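Local coordinates for flagellar hook-associated protein 2 (Bdellovibrio bacteriovorus, PDB 6KTY) that probably forms the cap at the distal tip of the growing flagellar filament, helping flagellin subunits polymerise there and keeping them from leaking out unassembled, at residues K65-E70 with T129-Y134; S13-I18 with P185-R190; V37-Q42 with K149-K154; N49-K54 with Q140-E145; L98-V103 with L115-L120. One frame throughout, in Å; residues are numbered along the deposited sequence.

Contact 1: residues K65-E70 with T129-Y134; sequences KFETPE and TFPKIY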
# COMPACT_ATOMS: atom_id res chain seq x y z
N LYS A 65 22.13 -32.03 -8.38
CA LYS A 65 21.16 -32.82 -7.62
C LYS A 65 20.01 -31.96 -7.09
O LYS A 65 20.20 -30.85 -6.55
CB LYS A 65 21.91 -33.53 -6.47
CG LYS A 65 21.20 -34.71 -5.81
CD LYS A 65 22.20 -35.55 -5.01
CE LYS A 65 21.51 -36.53 -4.08
NZ LYS A 65 22.42 -37.03 -3.01
N PHE A 66 18.79 -32.47 -7.22
CA PHE A 66 17.63 -31.82 -6.63
C PHE A 66 16.89 -32.85 -5.79
O PHE A 66 16.76 -34.01 -6.21
CB PHE A 66 16.72 -31.28 -7.73
CG PHE A 66 17.41 -30.35 -8.67
CD1 PHE A 66 17.73 -29.06 -8.28
CD2 PHE A 66 17.77 -30.78 -9.95
CE1 PHE A 66 18.39 -28.20 -9.14
CE2 PHE A 66 18.42 -29.93 -10.81
CZ PHE A 66 18.72 -28.63 -10.41
N GLU A 67 16.44 -32.47 -4.59
CA GLU A 67 15.57 -33.36 -3.80
C GLU A 67 14.19 -32.76 -3.95
O GLU A 67 13.97 -31.60 -3.60
CB GLU A 67 15.92 -33.41 -2.32
CG GLU A 67 17.32 -33.94 -2.02
CD GLU A 67 17.48 -35.42 -2.31
OE1 GLU A 67 16.53 -36.09 -2.78
OE2 GLU A 67 18.59 -35.93 -2.07
N THR A 68 13.26 -33.57 -4.46
CA THR A 68 11.92 -33.08 -4.77
C THR A 68 10.86 -33.97 -4.14
O THR A 68 11.14 -35.09 -3.70
CB THR A 68 11.72 -33.02 -6.30
OG1 THR A 68 11.42 -34.33 -6.80
CG2 THR A 68 12.96 -32.54 -6.96
N PRO A 69 9.60 -33.47 -4.12
CA PRO A 69 8.51 -34.29 -3.61
C PRO A 69 8.30 -35.59 -4.42
O PRO A 69 7.69 -36.54 -3.93
CB PRO A 69 7.28 -33.37 -3.73
CG PRO A 69 7.82 -31.98 -3.93
CD PRO A 69 9.12 -32.20 -4.68
N GLU A 70 8.83 -35.63 -5.66
CA GLU A 70 8.77 -36.81 -6.50
C GLU A 70 10.04 -37.66 -6.37
O GLU A 70 10.22 -38.63 -7.10
CB GLU A 70 8.55 -36.39 -7.96
CG GLU A 70 7.22 -35.65 -8.23
CD GLU A 70 7.19 -34.22 -7.72
OE1 GLU A 70 6.12 -33.82 -7.18
OE2 GLU A 70 8.24 -33.50 -7.83
N THR A 129 14.97 -29.08 -2.48
CA THR A 129 16.25 -28.61 -1.96
C THR A 129 17.32 -28.87 -3.01
O THR A 129 17.14 -29.68 -3.93
CB THR A 129 16.63 -29.23 -0.60
OG1 THR A 129 16.70 -30.65 -0.73
CG2 THR A 129 15.65 -28.80 0.50
N PHE A 130 18.46 -28.21 -2.82
CA PHE A 130 19.54 -28.15 -3.78
C PHE A 130 20.84 -28.52 -3.06
O PHE A 130 21.64 -27.65 -2.75
CB PHE A 130 19.61 -26.72 -4.31
CG PHE A 130 18.28 -26.21 -4.87
CD1 PHE A 130 17.35 -25.63 -4.05
CD2 PHE A 130 18.01 -26.29 -6.23
CE1 PHE A 130 16.14 -25.18 -4.55
CE2 PHE A 130 16.81 -25.85 -6.75
CZ PHE A 130 15.88 -25.28 -5.93
N PRO A 131 21.05 -29.84 -2.80
CA PRO A 131 22.05 -30.26 -1.83
C PRO A 131 23.45 -30.54 -2.39
O PRO A 131 24.38 -30.71 -1.63
CB PRO A 131 21.45 -31.58 -1.30
CG PRO A 131 20.81 -32.14 -2.54
CD PRO A 131 20.13 -30.95 -3.14
N LYS A 132 23.59 -30.58 -3.71
CA LYS A 132 24.84 -30.98 -4.30
C LYS A 132 24.96 -30.50 -5.74
O LYS A 132 24.03 -30.66 -6.54
CB LYS A 132 24.98 -32.52 -4.23
CG LYS A 132 26.33 -33.06 -4.59
CD LYS A 132 26.25 -34.60 -4.88
CE LYS A 132 27.48 -35.32 -4.42
NZ LYS A 132 27.50 -36.75 -4.86
N ILE A 133 26.09 -29.89 -6.06
CA ILE A 133 26.47 -29.61 -7.44
C ILE A 133 27.80 -30.33 -7.64
O ILE A 133 28.75 -30.10 -6.88
CB ILE A 133 26.62 -28.10 -7.72
CG1 ILE A 133 25.29 -27.40 -7.55
CG2 ILE A 133 27.09 -27.88 -9.15
CD1 ILE A 133 25.42 -25.89 -7.37
N TYR A 134 27.85 -31.28 -8.57
CA TYR A 134 29.05 -32.07 -8.80
C TYR A 134 29.49 -31.82 -10.24
O TYR A 134 28.80 -32.24 -11.18
CB TYR A 134 28.78 -33.56 -8.56
O HOH W 1 22.03 -28.89 -5.83

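Contact 2: residues S13-I18 with P185-R190; sequences SGDPNI and PGREIR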
# COMPACT_ATOMS: atom_id res chain seq x y z
N SER A 13 -14.90 -7.94 -5.54
CA SER A 13 -13.80 -7.71 -4.61
C SER A 13 -13.60 -6.21 -4.44
O SER A 13 -13.66 -5.46 -5.42
CB SER A 13 -12.51 -8.35 -5.15
OG SER A 13 -11.38 -7.97 -4.36
N GLY A 14 -13.41 -5.77 -3.19
CA GLY A 14 -13.05 -4.39 -2.90
C GLY A 14 -11.75 -3.97 -3.58
O GLY A 14 -11.56 -2.81 -3.88
N ASP A 15 -10.85 -4.93 -3.82
CA ASP A 15 -9.64 -4.66 -4.60
C ASP A 15 -9.22 -5.85 -5.44
O ASP A 15 -8.54 -6.75 -4.96
CB ASP A 15 -8.47 -4.22 -3.71
CG ASP A 15 -7.34 -3.58 -4.51
OD1 ASP A 15 -7.20 -3.90 -5.73
OD2 ASP A 15 -6.63 -2.73 -3.93
N PRO A 16 -9.61 -5.83 -6.72
CA PRO A 16 -9.28 -6.96 -7.62
C PRO A 16 -7.78 -7.15 -7.84
O PRO A 16 -7.37 -8.21 -8.30
CB PRO A 16 -9.97 -6.58 -8.95
CG PRO A 16 -10.94 -5.50 -8.64
CD PRO A 16 -10.44 -4.81 -7.39
N ASN A 17 -6.96 -6.16 -7.50
CA ASN A 17 -5.51 -6.27 -7.65
C ASN A 17 -4.84 -6.85 -6.40
O ASN A 17 -3.61 -6.94 -6.32
CB ASN A 17 -4.91 -4.91 -7.97
CG ASN A 17 -5.43 -4.35 -9.30
OD1 ASN A 17 -5.96 -3.26 -9.34
ND2 ASN A 17 -5.29 -5.11 -10.36
N ILE A 18 -5.66 -7.22 -5.42
CA ILE A 18 -5.17 -8.01 -4.28
C ILE A 18 -5.82 -9.38 -4.28
O ILE A 18 -5.12 -10.42 -4.21
CB ILE A 18 -5.34 -7.30 -2.90
CG1 ILE A 18 -4.52 -6.01 -2.88
CG2 ILE A 18 -4.90 -8.25 -1.75
CD1 ILE A 18 -4.70 -5.13 -1.61
N PRO A 185 0.05 -7.17 3.25
CA PRO A 185 -0.13 -7.38 4.68
C PRO A 185 -0.72 -6.14 5.31
O PRO A 185 -0.33 -5.03 4.96
CB PRO A 185 1.30 -7.67 5.20
CG PRO A 185 2.24 -7.47 4.06
CD PRO A 185 1.45 -7.33 2.80
N GLY A 186 -1.69 -6.29 6.21
CA GLY A 186 -2.32 -5.11 6.84
C GLY A 186 -3.38 -4.38 6.00
O GLY A 186 -3.87 -3.33 6.41
N ARG A 187 -3.72 -4.93 4.85
CA ARG A 187 -4.71 -4.37 3.94
C ARG A 187 -5.85 -5.38 3.77
O ARG A 187 -5.99 -6.08 2.72
CB ARG A 187 -4.07 -4.03 2.59
CG ARG A 187 -2.87 -3.04 2.65
CD ARG A 187 -3.23 -1.57 2.49
NE ARG A 187 -3.50 -1.21 1.10
CZ ARG A 187 -4.70 -1.18 0.53
NH1 ARG A 187 -5.81 -1.43 1.23
NH2 ARG A 187 -4.81 -0.87 -0.75
N GLU A 188 -6.71 -5.43 4.77
CA GLU A 188 -7.89 -6.24 4.74
C GLU A 188 -8.82 -5.72 3.64
O GLU A 188 -9.06 -4.49 3.52
CB GLU A 188 -8.57 -6.25 6.11
CG GLU A 188 -9.61 -7.34 6.27
CD GLU A 188 -10.17 -7.45 7.69
OE1 GLU A 188 -10.29 -6.41 8.37
OE2 GLU A 188 -10.52 -8.59 8.13
N ILE A 189 -9.32 -6.64 2.83
CA ILE A 189 -10.18 -6.34 1.66
C ILE A 189 -11.57 -6.88 2.00
O ILE A 189 -11.69 -7.98 2.58
CB ILE A 189 -9.71 -7.05 0.37
CG1 ILE A 189 -8.21 -6.79 0.07
CG2 ILE A 189 -10.55 -6.65 -0.82
CD1 ILE A 189 -7.75 -5.41 0.38
N ARG A 190 -12.60 -6.13 1.63
CA ARG A 190 -13.96 -6.62 1.75
C ARG A 190 -14.45 -7.16 0.39
O ARG A 190 -14.25 -6.53 -0.62
CB ARG A 190 -14.89 -5.52 2.26
CG ARG A 190 -14.73 -5.20 3.75
CD ARG A 190 -16.08 -4.81 4.34
NE ARG A 190 -16.66 -3.77 3.53
CZ ARG A 190 -17.95 -3.59 3.26
NH1 ARG A 190 -18.90 -4.38 3.74
NH2 ARG A 190 -18.28 -2.58 2.48
O HOH W 2 -7.10 -1.07 -2.23

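Contact 3: residues V37-Q42 with K149-K154; sequences VVQLAQ and KAQNAK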
# COMPACT_ATOMS: atom_id res chain seq x y z
N VAL A 37 -4.61 -10.81 2.34
CA VAL A 37 -3.50 -11.64 1.85
C VAL A 37 -2.21 -11.18 2.52
O VAL A 37 -1.66 -10.11 2.19
CB VAL A 37 -3.36 -11.55 0.34
CG1 VAL A 37 -2.26 -12.57 -0.11
CG2 VAL A 37 -4.68 -11.78 -0.32
N VAL A 38 -1.74 -11.96 3.50
CA VAL A 38 -0.55 -11.61 4.28
C VAL A 38 0.71 -11.95 3.46
O VAL A 38 1.59 -11.13 3.33
CB VAL A 38 -0.54 -12.27 5.68
CG1 VAL A 38 0.72 -11.89 6.44
CG2 VAL A 38 -1.78 -11.78 6.50
N GLN A 39 0.76 -13.13 2.88
CA GLN A 39 1.92 -13.55 2.08
C GLN A 39 1.42 -14.45 0.98
O GLN A 39 0.54 -15.30 1.23
CB GLN A 39 2.84 -14.29 3.04
CG GLN A 39 3.99 -15.02 2.46
CD GLN A 39 4.66 -15.86 3.54
OE1 GLN A 39 5.33 -15.32 4.41
NE2 GLN A 39 4.46 -17.18 3.49
N LEU A 40 1.95 -14.30 -0.23
CA LEU A 40 1.61 -15.24 -1.28
C LEU A 40 2.26 -16.59 -0.96
O LEU A 40 3.25 -16.66 -0.24
CB LEU A 40 2.08 -14.75 -2.64
CG LEU A 40 1.42 -13.48 -3.17
CD1 LEU A 40 2.15 -13.08 -4.44
CD2 LEU A 40 -0.09 -13.64 -3.46
N ALA A 41 1.69 -17.66 -1.48
CA ALA A 41 2.39 -18.94 -1.46
C ALA A 41 3.70 -18.83 -2.29
O ALA A 41 3.72 -18.15 -3.30
CB ALA A 41 1.49 -20.03 -2.01
N GLN A 42 4.77 -19.49 -1.83
CA GLN A 42 6.11 -19.33 -2.40
C GLN A 42 6.58 -20.67 -2.98
O GLN A 42 6.41 -21.72 -2.34
CB GLN A 42 7.11 -18.88 -1.34
CG GLN A 42 6.72 -17.71 -0.52
CD GLN A 42 6.90 -16.39 -1.26
OE1 GLN A 42 7.99 -16.08 -1.70
NE2 GLN A 42 5.84 -15.63 -1.39
N LYS A 149 12.86 -21.80 0.60
CA LYS A 149 12.01 -22.95 0.79
C LYS A 149 10.64 -22.62 0.23
O LYS A 149 10.24 -21.45 0.17
CB LYS A 149 11.84 -23.29 2.28
CG LYS A 149 13.14 -23.48 3.04
CD LYS A 149 12.83 -23.59 4.54
CE LYS A 149 14.10 -23.64 5.41
NZ LYS A 149 13.76 -23.16 6.80
N ALA A 150 9.95 -23.65 -0.20
CA ALA A 150 8.54 -23.52 -0.57
C ALA A 150 7.75 -23.10 0.68
O ALA A 150 8.04 -23.57 1.80
CB ALA A 150 8.00 -24.83 -1.08
N GLN A 151 6.75 -22.25 0.48
CA GLN A 151 5.89 -21.83 1.59
C GLN A 151 4.43 -21.73 1.21
O GLN A 151 4.06 -21.45 0.07
CB GLN A 151 6.28 -20.46 2.12
CG GLN A 151 7.69 -20.29 2.69
CD GLN A 151 7.83 -18.95 3.39
OE1 GLN A 151 6.99 -18.61 4.24
NE2 GLN A 151 8.84 -18.17 3.03
N ASN A 152 3.60 -21.94 2.23
CA ASN A 152 2.19 -21.70 2.13
C ASN A 152 1.90 -20.19 2.02
O ASN A 152 2.65 -19.34 2.53
CB ASN A 152 1.46 -22.28 3.38
CG ASN A 152 1.57 -23.79 3.48
OD1 ASN A 152 1.73 -24.51 2.48
ND2 ASN A 152 1.45 -24.30 4.71
N ALA A 153 0.79 -19.86 1.35
CA ALA A 153 0.15 -18.56 1.52
C ALA A 153 -0.34 -18.40 2.94
O ALA A 153 -0.70 -19.38 3.64
CB ALA A 153 -1.00 -18.39 0.57
N LYS A 154 -0.32 -17.16 3.40
CA LYS A 154 -0.90 -16.81 4.68
C LYS A 154 -1.98 -15.81 4.38
O LYS A 154 -1.72 -14.78 3.74
CB LYS A 154 0.13 -16.22 5.63
CG LYS A 154 1.22 -17.19 6.08
CD LYS A 154 2.27 -16.49 6.91
CE LYS A 154 3.30 -17.46 7.46
NZ LYS A 154 4.39 -16.67 8.16

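Contact 4: residues N49-K54 with Q140-E145; sequences NGFPDK and QDMYFE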
# COMPACT_ATOMS: atom_id res chain seq x y z
N ASN A 49 25.59 -18.08 -7.88
CA ASN A 49 26.59 -17.01 -7.98
C ASN A 49 26.62 -16.37 -9.37
O ASN A 49 26.06 -16.92 -10.34
CB ASN A 49 27.98 -17.52 -7.55
CG ASN A 49 28.48 -18.70 -8.40
OD1 ASN A 49 27.73 -19.56 -8.81
ND2 ASN A 49 29.78 -18.71 -8.66
N GLY A 50 27.22 -15.20 -9.46
CA GLY A 50 27.24 -14.39 -10.68
C GLY A 50 28.33 -14.84 -11.64
O GLY A 50 29.41 -15.26 -11.22
N PHE A 51 28.03 -14.75 -12.94
CA PHE A 51 28.98 -15.08 -13.99
C PHE A 51 29.15 -13.89 -14.91
O PHE A 51 28.19 -13.09 -15.07
CB PHE A 51 28.46 -16.28 -14.78
CG PHE A 51 28.66 -17.59 -14.08
CD1 PHE A 51 27.86 -17.94 -13.00
CD2 PHE A 51 29.64 -18.47 -14.50
CE1 PHE A 51 28.06 -19.16 -12.35
CE2 PHE A 51 29.84 -19.70 -13.84
CZ PHE A 51 29.07 -20.03 -12.76
N PRO A 52 30.33 -13.77 -15.55
CA PRO A 52 30.54 -12.62 -16.40
C PRO A 52 29.78 -12.68 -17.72
O PRO A 52 29.68 -11.69 -18.41
CB PRO A 52 32.07 -12.61 -16.64
CG PRO A 52 32.50 -14.04 -16.48
CD PRO A 52 31.52 -14.65 -15.48
N ASP A 53 29.26 -13.85 -18.07
CA ASP A 53 28.55 -14.03 -19.32
C ASP A 53 27.68 -15.27 -19.13
O ASP A 53 27.89 -16.04 -18.17
CB ASP A 53 29.54 -14.24 -20.46
CG ASP A 53 30.36 -15.50 -20.29
OD1 ASP A 53 29.81 -16.60 -20.51
OD2 ASP A 53 31.54 -15.40 -19.93
N LYS A 54 26.74 -15.47 -20.03
CA LYS A 54 25.86 -16.63 -19.95
C LYS A 54 26.08 -17.59 -21.11
O LYS A 54 25.39 -18.60 -21.22
CB LYS A 54 24.39 -16.18 -19.90
CG LYS A 54 23.80 -15.66 -21.21
CD LYS A 54 22.35 -15.31 -20.95
CE LYS A 54 21.63 -14.71 -22.13
NZ LYS A 54 21.89 -15.42 -23.42
N GLN A 140 34.78 -21.90 -14.09
CA GLN A 140 34.42 -21.19 -12.90
C GLN A 140 33.45 -22.04 -12.09
O GLN A 140 32.62 -22.75 -12.65
CB GLN A 140 33.78 -19.86 -13.28
CG GLN A 140 33.42 -18.97 -12.10
CD GLN A 140 32.57 -17.77 -12.49
OE1 GLN A 140 32.76 -17.16 -13.55
NE2 GLN A 140 31.62 -17.41 -11.62
N ASP A 141 33.56 -21.93 -10.77
CA ASP A 141 32.68 -22.63 -9.84
C ASP A 141 31.23 -22.14 -9.93
O ASP A 141 30.98 -20.92 -9.87
CB ASP A 141 33.17 -22.39 -8.41
CG ASP A 141 34.46 -23.12 -8.10
OD1 ASP A 141 34.76 -24.16 -8.75
OD2 ASP A 141 35.19 -22.65 -7.19
N MET A 142 30.28 -23.06 -10.08
CA MET A 142 28.87 -22.73 -9.93
C MET A 142 28.35 -23.25 -8.62
O MET A 142 28.57 -24.41 -8.29
CB MET A 142 27.99 -23.32 -11.04
CG MET A 142 26.68 -22.58 -11.17
SD MET A 142 25.30 -23.36 -10.32
CE MET A 142 24.72 -24.32 -11.74
N TYR A 143 27.64 -22.40 -7.91
CA TYR A 143 27.01 -22.80 -6.68
C TYR A 143 25.76 -21.96 -6.48
O TYR A 143 25.63 -20.87 -7.02
CB TYR A 143 27.99 -22.69 -5.48
CG TYR A 143 28.46 -21.28 -5.12
CD1 TYR A 143 29.53 -20.70 -5.79
CD2 TYR A 143 27.87 -20.57 -4.07
CE1 TYR A 143 29.98 -19.42 -5.46
CE2 TYR A 143 28.29 -19.29 -3.74
CZ TYR A 143 29.35 -18.73 -4.43
OH TYR A 143 29.75 -17.48 -4.08
N PHE A 144 24.85 -22.49 -5.70
CA PHE A 144 23.65 -21.78 -5.31
C PHE A 144 23.96 -20.90 -4.10
O PHE A 144 24.05 -21.39 -2.98
CB PHE A 144 22.53 -22.80 -5.02
CG PHE A 144 22.06 -23.56 -6.26
CD1 PHE A 144 21.65 -22.87 -7.41
CD2 PHE A 144 21.96 -24.95 -6.24
CE1 PHE A 144 21.19 -23.54 -8.52
CE2 PHE A 144 21.51 -25.64 -7.38
CZ PHE A 144 21.13 -24.94 -8.52
N GLU A 145 24.17 -19.60 -4.35
CA GLU A 145 24.55 -18.61 -3.32
C GLU A 145 23.35 -18.39 -2.39
O GLU A 145 23.49 -18.09 -1.20
CB GLU A 145 24.93 -17.29 -4.00
CG GLU A 145 25.94 -16.39 -3.26
CD GLU A 145 26.36 -15.16 -4.08
OE1 GLU A 145 25.87 -14.95 -5.21
OE2 GLU A 145 27.20 -14.37 -3.58
O HOH W 3 27.54 -13.24 -7.04

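Contact 5: residues L98-V103 with L115-L120; sequences LKAQVV and LLVSGL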
# COMPACT_ATOMS: atom_id res chain seq x y z
N LEU A 98 11.14 -28.56 -12.47
CA LEU A 98 11.92 -27.36 -12.24
C LEU A 98 11.90 -26.47 -13.47
O LEU A 98 11.77 -26.96 -14.59
CB LEU A 98 13.36 -27.70 -11.85
CG LEU A 98 13.49 -28.50 -10.55
CD1 LEU A 98 14.93 -28.89 -10.37
CD2 LEU A 98 12.99 -27.74 -9.35
N LYS A 99 11.94 -25.16 -13.26
CA LYS A 99 12.00 -24.18 -14.36
C LYS A 99 13.23 -23.32 -14.10
O LYS A 99 13.41 -22.83 -12.99
CB LYS A 99 10.73 -23.33 -14.41
CG LYS A 99 10.80 -22.03 -15.25
CD LYS A 99 9.61 -21.09 -14.91
CE LYS A 99 10.04 -19.64 -14.70
NZ LYS A 99 11.08 -19.47 -13.61
N ALA A 100 14.11 -23.21 -15.09
CA ALA A 100 15.35 -22.49 -14.93
C ALA A 100 15.28 -21.27 -15.84
O ALA A 100 14.71 -21.32 -16.92
CB ALA A 100 16.52 -23.38 -15.33
N GLN A 101 15.88 -20.19 -15.40
CA GLN A 101 16.14 -19.07 -16.31
C GLN A 101 17.40 -18.36 -15.90
O GLN A 101 17.87 -18.49 -14.74
CB GLN A 101 14.93 -18.13 -16.36
CG GLN A 101 14.61 -17.46 -15.02
CD GLN A 101 13.27 -16.66 -15.07
OE1 GLN A 101 12.18 -17.24 -15.17
NE2 GLN A 101 13.37 -15.35 -14.99
N VAL A 102 17.97 -17.58 -16.81
CA VAL A 102 19.17 -16.82 -16.42
C VAL A 102 18.75 -15.36 -16.24
O VAL A 102 18.12 -14.79 -17.11
CB VAL A 102 20.27 -16.94 -17.47
CG1 VAL A 102 21.43 -16.02 -17.14
CG2 VAL A 102 20.72 -18.42 -17.60
N VAL A 103 19.08 -14.78 -15.10
CA VAL A 103 18.73 -13.40 -14.83
C VAL A 103 20.02 -12.59 -14.76
O VAL A 103 21.12 -13.15 -14.62
CB VAL A 103 17.87 -13.27 -13.53
CG1 VAL A 103 16.57 -14.09 -13.63
CG2 VAL A 103 18.68 -13.66 -12.29
N LEU A 115 21.96 -18.02 -12.61
CA LEU A 115 20.98 -19.06 -12.90
C LEU A 115 19.99 -19.08 -11.74
O LEU A 115 20.39 -19.12 -10.58
CB LEU A 115 21.65 -20.43 -13.05
CG LEU A 115 20.73 -21.62 -13.35
CD1 LEU A 115 20.23 -21.57 -14.81
CD2 LEU A 115 21.47 -22.92 -13.08
N LEU A 116 18.71 -18.97 -12.08
CA LEU A 116 17.61 -19.09 -11.12
C LEU A 116 16.87 -20.38 -11.42
O LEU A 116 16.39 -20.58 -12.55
CB LEU A 116 16.66 -17.89 -11.26
CG LEU A 116 15.28 -17.97 -10.56
CD1 LEU A 116 15.47 -17.95 -9.04
CD2 LEU A 116 14.35 -16.80 -10.97
N VAL A 117 16.73 -21.24 -10.43
CA VAL A 117 16.00 -22.50 -10.64
C VAL A 117 14.84 -22.52 -9.61
O VAL A 117 15.07 -22.38 -8.42
CB VAL A 117 16.93 -23.69 -10.46
CG1 VAL A 117 16.20 -25.01 -10.62
CG2 VAL A 117 18.15 -23.61 -11.43
N SER A 118 13.61 -22.70 -10.07
CA SER A 118 12.46 -22.68 -9.17
C SER A 118 11.55 -23.89 -9.40
O SER A 118 11.44 -24.38 -10.52
CB SER A 118 11.74 -21.37 -9.33
OG SER A 118 11.04 -21.39 -10.57
N GLY A 119 10.95 -24.40 -8.32
CA GLY A 119 9.92 -25.44 -8.42
C GLY A 119 8.75 -24.86 -9.17
O GLY A 119 8.64 -23.64 -9.32
N LEU A 120 7.87 -25.72 -9.65
CA LEU A 120 6.68 -25.24 -10.37
C LEU A 120 5.50 -25.06 -9.41
O LEU A 120 4.54 -24.41 -9.77
CB LEU A 120 6.30 -26.20 -11.49
CG LEU A 120 7.28 -26.26 -12.66
CD1 LEU A 120 6.97 -27.45 -13.58
CD2 LEU A 120 7.24 -24.94 -13.44

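Contact 1: residues K65-E70 with T129-Y134
Phe66 and Phe130 meet rim to rim where strands 63-68 and 129-136 pair antiparallel. CD1 and CE1 of Phe66 both lie 3.5 Å from CD2 of Phe130, and the two ring planes stand at 89°, neither ring over the face of the other. In Phe66 CG is anti to the carbonyl carbon (chi1 -56°), which sets CG beside the backbone N. On the other face of the sheet, CB of Glu67 sits 3.3 Å from OG1 of Thr129, and the Glu67 side chain crosses Pro131 at about a right angle, CG against CG. OE1 of Glu67 is hydrogen-bonded to OG1 of Thr72. Lys65 and Lys132 touch through their CB atoms, 3.9 Å apart, while their ammonium groups stay separate and that of Lys132 bonds to Tyr63. Glu67 and Thr129 form a hydrogen-bonded pair, with Glu67 N to Thr129 O at 3.0 Å and Thr129 N to Glu67 O at 2.9 Å. Around Pro131, which has no N-H, a water links Lys65 O to Lys132 N. Strand 63-68 is the middle of a three-stranded sheet, flanked by strand 71-77; Phe66 and Phe130 both pack on Val117 of strand 113-119, and Phe130 meets Phe144 edge-to-face.

Contact 2: residues S13-I18 with P185-R190
Ile189 packs its branched side chain against the turn formed by Ser13 to Ile18, near the two ends of the modelled chain. From CB the side chain divides. CG2 of Ile189, anti to the backbone N, rests on the turn's backbone, 3.5 Å from Asp15 N and 3.8 Å from Gly14 N, with Ser13 OG also beside it. CG1 of Ile189, anti to the carbonyl carbon (chi1 -52°), lies 4.0 Å from CG2 of Ile18, and its tip CD1 meets CD1 of Ile18 at 3.7 Å. One residue on, Arg190 O accepts from Gly14 N at 2.8 Å, the donor lying nearly on the line of the carbonyl bond. The turn is shaped from within: Ser13 OG accepts from Asp15 N, an ST turn, and also bonds to Val19 O, while Asp15 OD1 accepts from Asn17 N, an Asx turn. Asp15 OD2 and Arg187 NH2 are 4.1 Å apart, too far for a salt bridge. Ile18 CD1 lies over one face of the Arg187 guanidinium, whose NH1 bonds to Ala183 O of the second subunit. Arg190 forms a salt bridge with Asp179 of that subunit. Within the chain, strand 189-192 lies between strands 12-13 and 32-39 of an antiparallel sheet, and Ile18 also packs on Val37 of strand 32-39.

Contact 3: residues V37-Q42 with K149-K154
Lys154 O is gripped by two successive backbone donors, Val38 N at 2.8 Å and Gln39 N at 3.1 Å. The second comes in the carbonyl plane on a lone pair; the first is tilted 24° from that plane. Lys154 N returns a bond to Gln39 O. Two residues facing one in this way make a classic beta bulge, set where strands 32-39 and 153-157 pair antiparallel in the five-stranded sheet; beyond it the connecting segments pair once more, Gln42 with Gln151, through two backbone bonds. Between these pairings the chains come close, and CB of Ala41 lies 3.9 Å from CB of Ala153. The Gln39 side chain, extended with CG anti to the backbone N (chi1 170°), carries NE2 to Asn152 O at 3.0 Å, and a weak bond runs from NE2 to Gln151 OE1. The amide planes of Gln39 and Gln151 stand nearly perpendicular. Gln42 lies alongside Gln151, its CG 3.8 Å from Gln151 CB; its amide turns back, NE2 to Leu40 O at 3.0 Å, and OE1 accepts from Arg148 NH1.

Contact 4: residues N49-K54 with Q140-E145
Asn49 lies against the face of the Tyr143 ring, its CB 3.8 Å from the ring centroid in a CH-pi contact displaced toward the rim. The contact joins the chain just after strand 45-48 to the residues leading into strand 144-148, its outermost neighbour in the four-stranded antiparallel sheet. The side chains of Asn49 and Tyr143 cross at about a right angle, with amide and ring planes 31° apart. In Asn49 CG stands between the backbone N and the carbonyl carbon (chi1 60°), and the amide beyond it spans the neighbouring backbone. Asn49 ND2 donates to Asp141 O at 2.8 Å, nearly in its own amide plane, while its OD1 accepts from Tyr143 N at 3.0 Å, the donor standing above the carbonyl plane. Asn49 N in turn donates to Tyr143 O, so a single residue uses both its main chain and its side chain to hold the passing segment. Farther on, Phe51 and Gln140 run past each other in opposite directions, with the amide stacked on the ring and their planes 13° apart. Gln140 NE2 lies over the ring centre and donates to Gly50 O at 3.1 Å. Met142 crosses Phe51 at about a right angle, CG to CZ at 3.8 Å, and continues inward to Leu115 and Ile64. At the other end, a water accepts from Gly50 N at 3.1 Å and donates to Glu145 OE1.

Contact 5: residues L98-V103 with L115-L120
Lys99 and Ser118 form a hydrogen-bonded pair in the antiparallel beta hairpin of strands 98-104 and 113-119. Lys99 N donates to Ser118 O and Ser118 N to Lys99 O, both at 2.9 Å. Gln101 and Leu116 repeat the pattern, Leu116 N reaching Gln101 O at 2.8 Å in a nearly straight bond. The alternate residues find partners outside the hairpin: Ala100 N donates to Asn92 OD1 near the end of helix 84-94, and Leu115, Val117 and Gly119 bond to Ser48, Ala46 and Pro44. Ala100, Val102, Leu115 and Val117 share one face, where Ala100 CB meets Val117 CG2 at 4.2 Å and Met88 of the helix packs on the first three. On the other face Gln101 CG lies beside Leu116 CD2, and Gln101 NE2 bonds to Leu172 O of the third subunit. Lys99, bent in its outer torsions, brings NZ to Gln101 OE1 at 2.9 Å, above the plane of that carbonyl group.

Overall arrangement
The chain is a fragment of the FliD cap protein, holding parts of its N-terminal and C-terminal family regions. Contact 5 is the buried centre, contact 1 a surface pairing, and contacts 2, 3 and 4 are partly buried. Contacts 4 and 5 share the four-stranded sheet, with Lys54 on Val102; contact 1 is laid over both, Phe66 on Leu98 and Ile133 on Tyr143. Contacts 2 and 3 belong to the five-stranded sheet, where Pro185 meets Val38. Regular backbone ladders dominate contact 5, whereas side-chain amides do much of the bonding in contacts 3 and 4, and isoleucine packing with ST and Asx turns marks contact 2. Contacts 2, 3 and 5 touch neighbouring subunits; contacts 1 and 4 do not.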